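Local structure of luciferase-like enzymeAMP-CoA-ligase (Zophobas atratus, 4W8O) at residues 3-11 with 410-418; 93-101 with 177-185. The protein probably activates carboxylic acids as acyl-adenylates with ATP and passes them on to coenzyme A. All coordinates share one frame; numbering follows the deposited sequence.

Interaction 1 (3-11 with 410-418) lies near the surface, where the N-terminal strand approaches a hairpin at the far side of a five-stranded antiparallel sheet. Interaction 2 (93-101 with 177-185) is buried nearer the middle of the chain and joins neighbouring parallel strands of a different sheet. The centres of interaction 1 and interaction 2 are about 31 Å apart, and the two share no strand. Their chemistry follows their places: in interaction 1, an aliphatic and a guanidinium group pack on one tyrosine, with two weak hydrogen bonds from Arg4; in interaction 2, backbone bonds, two bridging waters and mostly apolar side chains knit the strands, with a lysine at one end.

Interaction 1: 3-11 with 410-418; sequences ARILKGKEF and YYDDDGCVY
Arg4 and Leu6 meet the ring of Tyr411 where strand 6-7 approaches the hairpin of strands 403-411 and 417-422. Strands 6-7 and 417-422 are the outermost strands of a five-stranded antiparallel sheet, and their approach is consistent with the distorted beta-barrel of luciferase-like enzymes. No backbone-to-backbone hydrogen bond links the segments, so side chains do the joining. Tyr411 has its CG between the backbone N and the carbonyl carbon (chi1 62°), which sends the ring across toward the N-terminal strand.

Leu6 lies over one face of that ring: its CD2 makes a CH-pi contact, 4.2 Å from the Tyr411 centroid. The other branch, CD1, sits 3.9 Å from Tyr411 CG and also reaches Val417 CG2 at 4.1 Å. A branched aliphatic residue suits this place because its two methyls spread over the aromatic surface and extend to the second hairpin strand.

Arg4 comes to the ring differently. The planes of guanidinium and ring stand 86° apart, and Tyr411 CE2 lies 3.6 Å above the guanidinium plane, so the ring's edge, not its pi face, meets the cation. The long, extended chain lets NH2 reach on to Asp413 O at the turn in a weak, bent hydrogen bond of 3.3 Å.

Asp412 to Gly415 form a type I turn with a G1 bulge. Glycine fits its last position because phi there is positive.

The tyrosine's polar end is anchored within the sheet by a hydrogen bond to Val369 O on strand 367-380. Across the contact, the same Tyr411 OH accepts a weak hydrogen bond from Arg4 N at 3.4 Å, with an angle of 156° at the hydrogen.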
loop_
_atom_site.group_PDB
_atom_site.type_symbol
_atom_site.label_atom_id
_atom_site.label_comp_id
_atom_site.label_asym_id
_atom_site.label_seq_id
_atom_site.Cartn_x
_atom_site.Cartn_y
_atom_site.Cartn_z
ATOM N N ALA A 3 18.865 17.891 -21.166
ATOM C CA ALA A 3 17.612 17.992 -20.357
ATOM C C ALA A 3 16.496 17.169 -20.984
ATOM O O ALA A 3 16.102 17.418 -22.121
ATOM C CB ALA A 3 17.182 19.446 -20.222
ATOM N N ARG A 4 15.989 16.190 -20.244
ATOM C CA ARG A 4 14.911 15.342 -20.742
ATOM C C ARG A 4 13.991 14.871 -19.621
ATOM O O ARG A 4 14.306 15.005 -18.432
ATOM C CB ARG A 4 15.482 14.139 -21.501
ATOM C CG ARG A 4 16.379 13.236 -20.670
ATOM C CD ARG A 4 16.926 12.089 -21.500
ATOM N NE ARG A 4 17.515 11.030 -20.673
ATOM C CZ ARG A 4 18.714 11.083 -20.089
ATOM N NH1 ARG A 4 19.492 12.157 -20.208
ATOM N NH2 ARG A 4 19.140 10.047 -19.367
ATOM N N ILE A 5 12.846 14.336 -20.034
ATOM C CA ILE A 5 11.865 13.750 -19.143
ATOM C C ILE A 5 12.035 12.236 -19.210
ATOM O O ILE A 5 11.926 11.653 -20.283
ATOM C CB ILE A 5 10.433 14.123 -19.582
ATOM C CG1 ILE A 5 10.215 15.633 -19.447
ATOM C CG2 ILE A 5 9.402 13.343 -18.776
ATOM C CD1 ILE A 5 8.938 16.137 -20.090
ATOM N N LEU A 6 12.310 11.609 -18.073
ATOM C CA LEU A 6 12.475 10.158 -18.020
ATOM C C LEU A 6 11.113 9.476 -18.173
ATOM O O LEU A 6 10.128 9.896 -17.561
ATOM C CB LEU A 6 13.112 9.740 -16.698
ATOM C CG LEU A 6 14.440 10.404 -16.313
ATOM C CD1 LEU A 6 14.834 10.017 -14.896
ATOM C CD2 LEU A 6 15.542 10.041 -17.302
ATOM N N LYS A 7 11.065 8.423 -18.976
ATOM C CA LYS A 7 9.817 7.761 -19.293
ATOM C C LYS A 7 9.979 6.272 -19.098
ATOM O O LYS A 7 10.865 5.661 -19.692
ATOM C CB LYS A 7 9.404 8.055 -20.741
ATOM C CG LYS A 7 8.074 7.420 -21.136
ATOM C CD LYS A 7 7.686 7.693 -22.581
ATOM C CE LYS A 7 6.337 7.055 -22.902
ATOM N NZ LYS A 7 6.156 6.807 -24.360
ATOM N N GLY A 8 9.112 5.682 -18.282
ATOM C CA GLY A 8 9.160 4.245 -18.032
ATOM C C GLY A 8 8.659 3.442 -19.214
ATOM O O GLY A 8 8.093 3.996 -20.150
ATOM N N LYS A 9 8.861 2.128 -19.162
ATOM C CA LYS A 9 8.480 1.245 -20.255
ATOM C C LYS A 9 6.967 1.157 -20.342
ATOM O O LYS A 9 6.268 1.363 -19.349
ATOM C CB LYS A 9 9.072 -0.158 -20.055
ATOM C CG LYS A 9 8.336 -0.994 -19.014
ATOM C CD LYS A 9 8.915 -2.393 -18.849
ATOM C CE LYS A 9 8.113 -3.165 -17.811
ATOM N NZ LYS A 9 8.737 -4.452 -17.413
ATOM N N GLU A 10 6.461 0.838 -21.526
ATOM C CA GLU A 10 5.020 0.715 -21.723
ATOM C C GLU A 10 4.497 -0.632 -21.241
ATOM O O GLU A 10 5.240 -1.615 -21.149
ATOM C CB GLU A 10 4.644 0.930 -23.199
ATOM C CG GLU A 10 4.544 2.396 -23.610
ATOM C CD GLU A 10 3.384 3.140 -22.949
ATOM O OE1 GLU A 10 3.348 4.382 -23.051
ATOM O OE2 GLU A 10 2.504 2.498 -22.331
ATOM N N PHE A 11 3.214 -0.647 -20.882
ATOM C CA PHE A 11 2.465 -1.888 -20.720
ATOM C C PHE A 11 1.034 -1.623 -21.144
ATOM O O PHE A 11 0.640 -0.476 -21.300
ATOM C CB PHE A 11 2.558 -2.465 -19.291
ATOM C CG PHE A 11 1.910 -1.619 -18.208
ATOM C CD1 PHE A 11 0.552 -1.711 -17.943
ATOM C CD2 PHE A 11 2.686 -0.781 -17.405
ATOM C CE1 PHE A 11 -0.027 -0.953 -16.931
ATOM C CE2 PHE A 11 2.116 -0.023 -16.393
ATOM C CZ PHE A 11 0.756 -0.112 -16.150
ATOM N N TYR A 410 18.185 14.364 -8.411
ATOM C CA TYR A 410 18.754 14.434 -9.755
ATOM C C TYR A 410 18.805 13.011 -10.319
ATOM O O TYR A 410 18.612 12.045 -9.569
ATOM C CB TYR A 410 20.177 15.020 -9.708
ATOM C CG TYR A 410 21.159 14.142 -8.971
ATOM C CD1 TYR A 410 21.350 14.280 -7.598
ATOM C CD2 TYR A 410 21.880 13.149 -9.637
ATOM C CE1 TYR A 410 22.238 13.468 -6.910
ATOM C CE2 TYR A 410 22.774 12.331 -8.955
ATOM C CZ TYR A 410 22.943 12.496 -7.589
ATOM O OH TYR A 410 23.824 11.698 -6.899
ATOM N N TYR A 411 19.087 12.887 -11.619
ATOM C CA TYR A 411 19.280 11.571 -12.257
ATOM C C TYR A 411 20.618 11.459 -13.003
ATOM O O TYR A 411 21.262 12.460 -13.307
ATOM C CB TYR A 411 18.127 11.232 -13.213
ATOM C CG TYR A 411 17.980 12.181 -14.380
ATOM C CD1 TYR A 411 17.267 13.363 -14.249
ATOM C CD2 TYR A 411 18.556 11.896 -15.620
ATOM C CE1 TYR A 411 17.127 14.238 -15.307
ATOM C CE2 TYR A 411 18.424 12.768 -16.690
ATOM C CZ TYR A 411 17.709 13.939 -16.524
ATOM O OH TYR A 411 17.564 14.816 -17.567
ATOM N N ASP A 412 20.994 10.215 -13.291
ATOM C CA ASP A 412 22.226 9.865 -14.011
ATOM C C ASP A 412 22.142 10.065 -15.514
ATOM O O ASP A 412 21.075 10.302 -16.058
ATOM C CB ASP A 412 22.541 8.373 -13.796
ATOM C CG ASP A 412 23.342 8.122 -12.573
ATOM O OD1 ASP A 412 23.727 9.104 -11.921
ATOM O OD2 ASP A 412 23.593 6.945 -12.257
ATOM N N ASP A 413 23.289 9.917 -16.176
ATOM C CA ASP A 413 23.339 9.736 -17.630
ATOM C C ASP A 413 22.603 8.456 -18.036
ATOM O O ASP A 413 21.998 8.409 -19.096
ATOM C CB ASP A 413 24.796 9.669 -18.123
ATOM C CG ASP A 413 25.495 11.020 -18.095
ATOM O OD1 ASP A 413 24.816 12.067 -18.171
ATOM O OD2 ASP A 413 26.738 11.036 -18.013
ATOM N N ASP A 414 22.664 7.428 -17.186
ATOM C CA ASP A 414 21.882 6.190 -17.369
ATOM C C ASP A 414 20.453 6.235 -16.800
ATOM O O ASP A 414 19.785 5.204 -16.726
ATOM C CB ASP A 414 22.626 5.011 -16.743
ATOM C CG ASP A 414 24.009 4.832 -17.318
ATOM O OD1 ASP A 414 24.166 5.006 -18.541
ATOM O OD2 ASP A 414 24.942 4.527 -16.548
ATOM N N GLY A 415 19.986 7.411 -16.394
ATOM C CA GLY A 415 18.611 7.571 -15.926
ATOM C C GLY A 415 18.298 7.038 -14.530
ATOM O O GLY A 415 17.125 6.965 -14.147
ATOM N N CYS A 416 19.324 6.647 -13.773
ATOM C CA CYS A 416 19.146 6.276 -12.363
ATOM C C CYS A 416 18.790 7.503 -11.517
ATOM O O CYS A 416 19.395 8.564 -11.676
ATOM C CB CYS A 416 20.406 5.607 -11.823
ATOM S SG CYS A 416 20.682 3.968 -12.522
ATOM N N VAL A 417 17.806 7.348 -10.631
ATOM C CA VAL A 417 17.266 8.461 -9.854
ATOM C C VAL A 417 17.881 8.516 -8.445
ATOM O O VAL A 417 18.125 7.482 -7.820
ATOM C CB VAL A 417 15.728 8.347 -9.751
ATOM C CG1 VAL A 417 15.145 9.495 -8.938
ATOM C CG2 VAL A 417 15.104 8.308 -11.143
ATOM N N TYR A 418 18.123 9.732 -7.957
ATOM C CA TYR A 418 18.672 9.957 -6.612
ATOM C C TYR A 418 17.860 11.040 -5.922
ATOM O O TYR A 418 17.737 12.150 -6.442
ATOM C CB TYR A 418 20.136 10.404 -6.683
ATOM C CG TYR A 418 21.074 9.359 -7.238
ATOM C CD1 TYR A 418 21.264 9.224 -8.611
ATOM C CD2 TYR A 418 21.777 8.506 -6.389
ATOM C CE1 TYR A 418 22.121 8.262 -9.120
ATOM C CE2 TYR A 418 22.636 7.545 -6.890
ATOM C CZ TYR A 418 22.804 7.428 -8.255
ATOM O OH TYR A 418 23.651 6.464 -8.752
#

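Interaction 2: 93-101 with 177-185; sequences LGAKVVNLD and DDTAVMFFS
At the edge of the Phe184 ring, in its plane, lies Asn99 O, 3.7 Å from Phe184 CE2. Val98 CG2 approaches the same CE2 obliquely at 3.5 Å, and Leu100 CD2 also comes in at a slant. With chi1 at 61°, Val98 holds CG2 anti to its backbone N, turned toward the phenyl ring and Met182 CB. Compact beta-branched and flexible apolar side chains suit this side of the sheet: Val98 and Met182 are buried, and both also touch Val72 of the neighbouring strand 72-76.

Across the sheet from Val98, Val97 and Val181 touch through their CG2 methyls, beneath helices 85-92 and 228-239. Between these layers the backbones pair in parallel: Val97 N donates to Ala180 O at 3.1 Å, and Met182 N to Val97 O at 3.0 Å. A classic bulge at Ala180 and Val181 interrupts the regular pattern toward strand 194-198. Beyond the direct bonds, one water bridges Ala95 O to Ala180 O, and another links Asn99 N with Met182 O.

Lys96 bends at chi2 and chi4, bringing NZ to Thr179 O at 2.9 Å, in the carbonyl plane. NZ also bonds to Ser69 O, its strongest polar partner, so one ammonium ties two carbonyls. A leucine in its place would probably leave the carbonyls of Thr179 and Ser69 without their shared donor.

Parallel pairing of this kind is common to alpha/beta folds; here it is part of the N-terminal domain of an adenylate-forming enzyme, where strand 179-184 runs directly into the Ser-Ser-Gly-Thr-Thr-Gly loop, a family signature associated with ATP phosphate binding.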
loop_
_atom_site.group_PDB
_atom_site.type_symbol
_atom_site.label_atom_id
_atom_site.label_comp_id
_atom_site.label_asym_id
_atom_site.label_seq_id
_atom_site.Cartn_x
_atom_site.Cartn_y
_atom_site.Cartn_z
ATOM N N LEU A 93 -19.220 -2.936 -2.649
ATOM C CA LEU A 93 -20.339 -1.996 -2.727
ATOM C C LEU A 93 -19.951 -0.641 -3.307
ATOM O O LEU A 93 -20.796 0.251 -3.426
ATOM C CB LEU A 93 -20.951 -1.808 -1.341
ATOM C CG LEU A 93 -21.400 -3.103 -0.669
ATOM C CD1 LEU A 93 -21.981 -2.799 0.698
ATOM C CD2 LEU A 93 -22.415 -3.848 -1.533
ATOM N N GLY A 94 -18.682 -0.486 -3.684
ATOM C CA GLY A 94 -18.187 0.765 -4.232
ATOM C C GLY A 94 -17.976 1.861 -3.193
ATOM O O GLY A 94 -17.746 3.016 -3.557
ATOM N N ALA A 95 -18.053 1.518 -1.907
ATOM C CA ALA A 95 -17.831 2.497 -0.841
ATOM C C ALA A 95 -16.337 2.867 -0.761
ATOM O O ALA A 95 -15.463 2.108 -1.210
ATOM C CB ALA A 95 -18.331 1.964 0.497
ATOM N N LYS A 96 -16.066 4.043 -0.211
ATOM C CA LYS A 96 -14.705 4.543 -0.053
ATOM C C LYS A 96 -14.114 3.897 1.194
ATOM O O LYS A 96 -14.741 3.938 2.256
ATOM C CB LYS A 96 -14.707 6.069 0.115
ATOM C CG LYS A 96 -15.101 6.854 -1.130
ATOM C CD LYS A 96 -16.587 7.151 -1.236
ATOM C CE LYS A 96 -16.954 7.657 -2.629
ATOM N NZ LYS A 96 -17.076 6.563 -3.640
ATOM N N VAL A 97 -12.930 3.309 1.075
ATOM C CA VAL A 97 -12.261 2.682 2.228
ATOM C C VAL A 97 -11.007 3.435 2.626
ATOM O O VAL A 97 -10.266 3.923 1.773
ATOM C CB VAL A 97 -11.909 1.191 2.001
ATOM C CG1 VAL A 97 -13.170 0.393 1.727
ATOM C CG2 VAL A 97 -10.896 1.003 0.870
ATOM N N VAL A 98 -10.784 3.523 3.936
ATOM C CA VAL A 98 -9.657 4.259 4.489
ATOM C C VAL A 98 -9.209 3.642 5.815
ATOM O O VAL A 98 -10.028 3.235 6.631
ATOM C CB VAL A 98 -9.994 5.764 4.662
ATOM C CG1 VAL A 98 -11.157 5.978 5.621
ATOM C CG2 VAL A 98 -8.766 6.536 5.132
ATOM N N ASN A 99 -7.904 3.581 6.023
ATOM C CA ASN A 99 -7.344 2.998 7.238
ATOM C C ASN A 99 -6.687 4.034 8.141
ATOM O O ASN A 99 -6.038 4.968 7.663
ATOM C CB ASN A 99 -6.348 1.905 6.863
ATOM C CG ASN A 99 -6.977 0.832 5.998
ATOM O OD1 ASN A 99 -7.602 -0.084 6.511
ATOM N ND2 ASN A 99 -6.847 0.965 4.666
ATOM N N LEU A 100 -6.875 3.865 9.449
ATOM C CA LEU A 100 -6.199 4.676 10.455
ATOM C C LEU A 100 -5.104 3.865 11.137
ATOM O O LEU A 100 -5.198 2.646 11.227
ATOM C CB LEU A 100 -7.185 5.151 11.511
ATOM C CG LEU A 100 -8.442 5.842 11.002
ATOM C CD1 LEU A 100 -9.312 6.205 12.187
ATOM C CD2 LEU A 100 -8.125 7.074 10.170
ATOM N N ASP A 101 -4.071 4.547 11.617
ATOM C CA ASP A 101 -2.957 3.895 12.300
ATOM C C ASP A 101 -3.309 3.796 13.784
ATOM O O ASP A 101 -3.526 4.819 14.430
ATOM C CB ASP A 101 -1.674 4.714 12.121
ATOM C CG ASP A 101 -0.401 3.943 12.497
ATOM O OD1 ASP A 101 -0.460 2.962 13.278
ATOM O OD2 ASP A 101 0.680 4.351 12.011
ATOM N N ASP A 177 -14.175 6.534 -11.968
ATOM C CA ASP A 177 -13.429 7.742 -11.588
ATOM C C ASP A 177 -13.812 8.287 -10.212
ATOM O O ASP A 177 -13.232 9.270 -9.757
ATOM C CB ASP A 177 -13.598 8.826 -12.650
ATOM C CG ASP A 177 -12.915 8.463 -13.945
ATOM O OD1 ASP A 177 -11.745 8.035 -13.899
ATOM O OD2 ASP A 177 -13.549 8.590 -15.002
ATOM N N ASP A 178 -14.794 7.667 -9.560
ATOM C CA ASP A 178 -15.094 7.986 -8.173
ATOM C C ASP A 178 -13.975 7.450 -7.284
ATOM O O ASP A 178 -13.224 6.558 -7.669
ATOM C CB ASP A 178 -16.418 7.364 -7.711
ATOM C CG ASP A 178 -17.644 8.076 -8.273
ATOM O OD1 ASP A 178 -17.511 9.165 -8.888
ATOM O OD2 ASP A 178 -18.764 7.532 -8.098
ATOM N N THR A 179 -13.908 7.990 -6.079
ATOM C CA THR A 179 -12.930 7.577 -5.092
ATOM C C THR A 179 -13.198 6.147 -4.615
ATOM O O THR A 179 -14.337 5.791 -4.290
ATOM C CB THR A 179 -12.940 8.559 -3.909
ATOM O OG1 THR A 179 -12.674 9.875 -4.406
ATOM C CG2 THR A 179 -11.897 8.179 -2.859
ATOM N N ALA A 180 -12.147 5.331 -4.614
ATOM C CA ALA A 180 -12.197 3.963 -4.113
ATOM C C ALA A 180 -11.457 3.807 -2.785
ATOM O O ALA A 180 -11.952 3.149 -1.874
ATOM C CB ALA A 180 -11.605 3.014 -5.145
ATOM N N VAL A 181 -10.275 4.416 -2.689
ATOM C CA VAL A 181 -9.387 4.290 -1.530
ATOM C C VAL A 181 -8.836 5.674 -1.169
ATOM O O VAL A 181 -8.537 6.477 -2.071
ATOM C CB VAL A 181 -8.179 3.368 -1.839
ATOM C CG1 VAL A 181 -7.321 3.158 -0.606
ATOM C CG2 VAL A 181 -8.628 2.024 -2.385
ATOM N N MET A 182 -8.678 5.937 0.133
ATOM C CA MET A 182 -8.067 7.182 0.611
ATOM C C MET A 182 -6.838 6.928 1.490
ATOM O O MET A 182 -6.741 5.896 2.147
ATOM C CB MET A 182 -9.083 8.051 1.364
ATOM C CG MET A 182 -10.192 8.613 0.485
ATOM S SD MET A 182 -11.323 9.767 1.288
ATOM C CE MET A 182 -12.180 8.663 2.397
ATOM N N PHE A 183 -5.891 7.866 1.442
ATOM C CA PHE A 183 -4.731 7.903 2.334
ATOM C C PHE A 183 -4.608 9.336 2.858
ATOM O O PHE A 183 -5.428 10.202 2.528
ATOM C CB PHE A 183 -3.450 7.466 1.610
ATOM C CG PHE A 183 -3.496 6.050 1.106
ATOM C CD1 PHE A 183 -3.182 4.994 1.937
ATOM C CD2 PHE A 183 -3.870 5.774 -0.206
ATOM C CE1 PHE A 183 -3.235 3.681 1.483
ATOM C CE2 PHE A 183 -3.937 4.469 -0.662
ATOM C CZ PHE A 183 -3.613 3.419 0.183
ATOM N N PHE A 184 -3.611 9.587 3.692
ATOM C CA PHE A 184 -3.460 10.892 4.311
ATOM C C PHE A 184 -2.118 11.522 3.986
ATOM O O PHE A 184 -1.084 10.870 4.084
ATOM C CB PHE A 184 -3.648 10.763 5.810
ATOM C CG PHE A 184 -5.018 10.291 6.189
ATOM C CD1 PHE A 184 -6.102 11.143 6.093
ATOM C CD2 PHE A 184 -5.228 8.988 6.611
ATOM C CE1 PHE A 184 -7.373 10.714 6.436
ATOM C CE2 PHE A 184 -6.496 8.551 6.950
ATOM C CZ PHE A 184 -7.570 9.417 6.871
ATOM N N SER A 185 -2.161 12.791 3.588
ATOM C CA SER A 185 -0.984 13.528 3.190
ATOM C C SER A 185 -0.075 13.759 4.378
ATOM O O SER A 185 -0.512 13.685 5.521
ATOM C CB SER A 185 -1.369 14.871 2.560
ATOM O OG SER A 185 -1.893 15.769 3.525
HETATM O O HOH W 1 -13.192 0.805 -2.682
HETATM O O HOH W 2 -6.037 3.778 3.880
#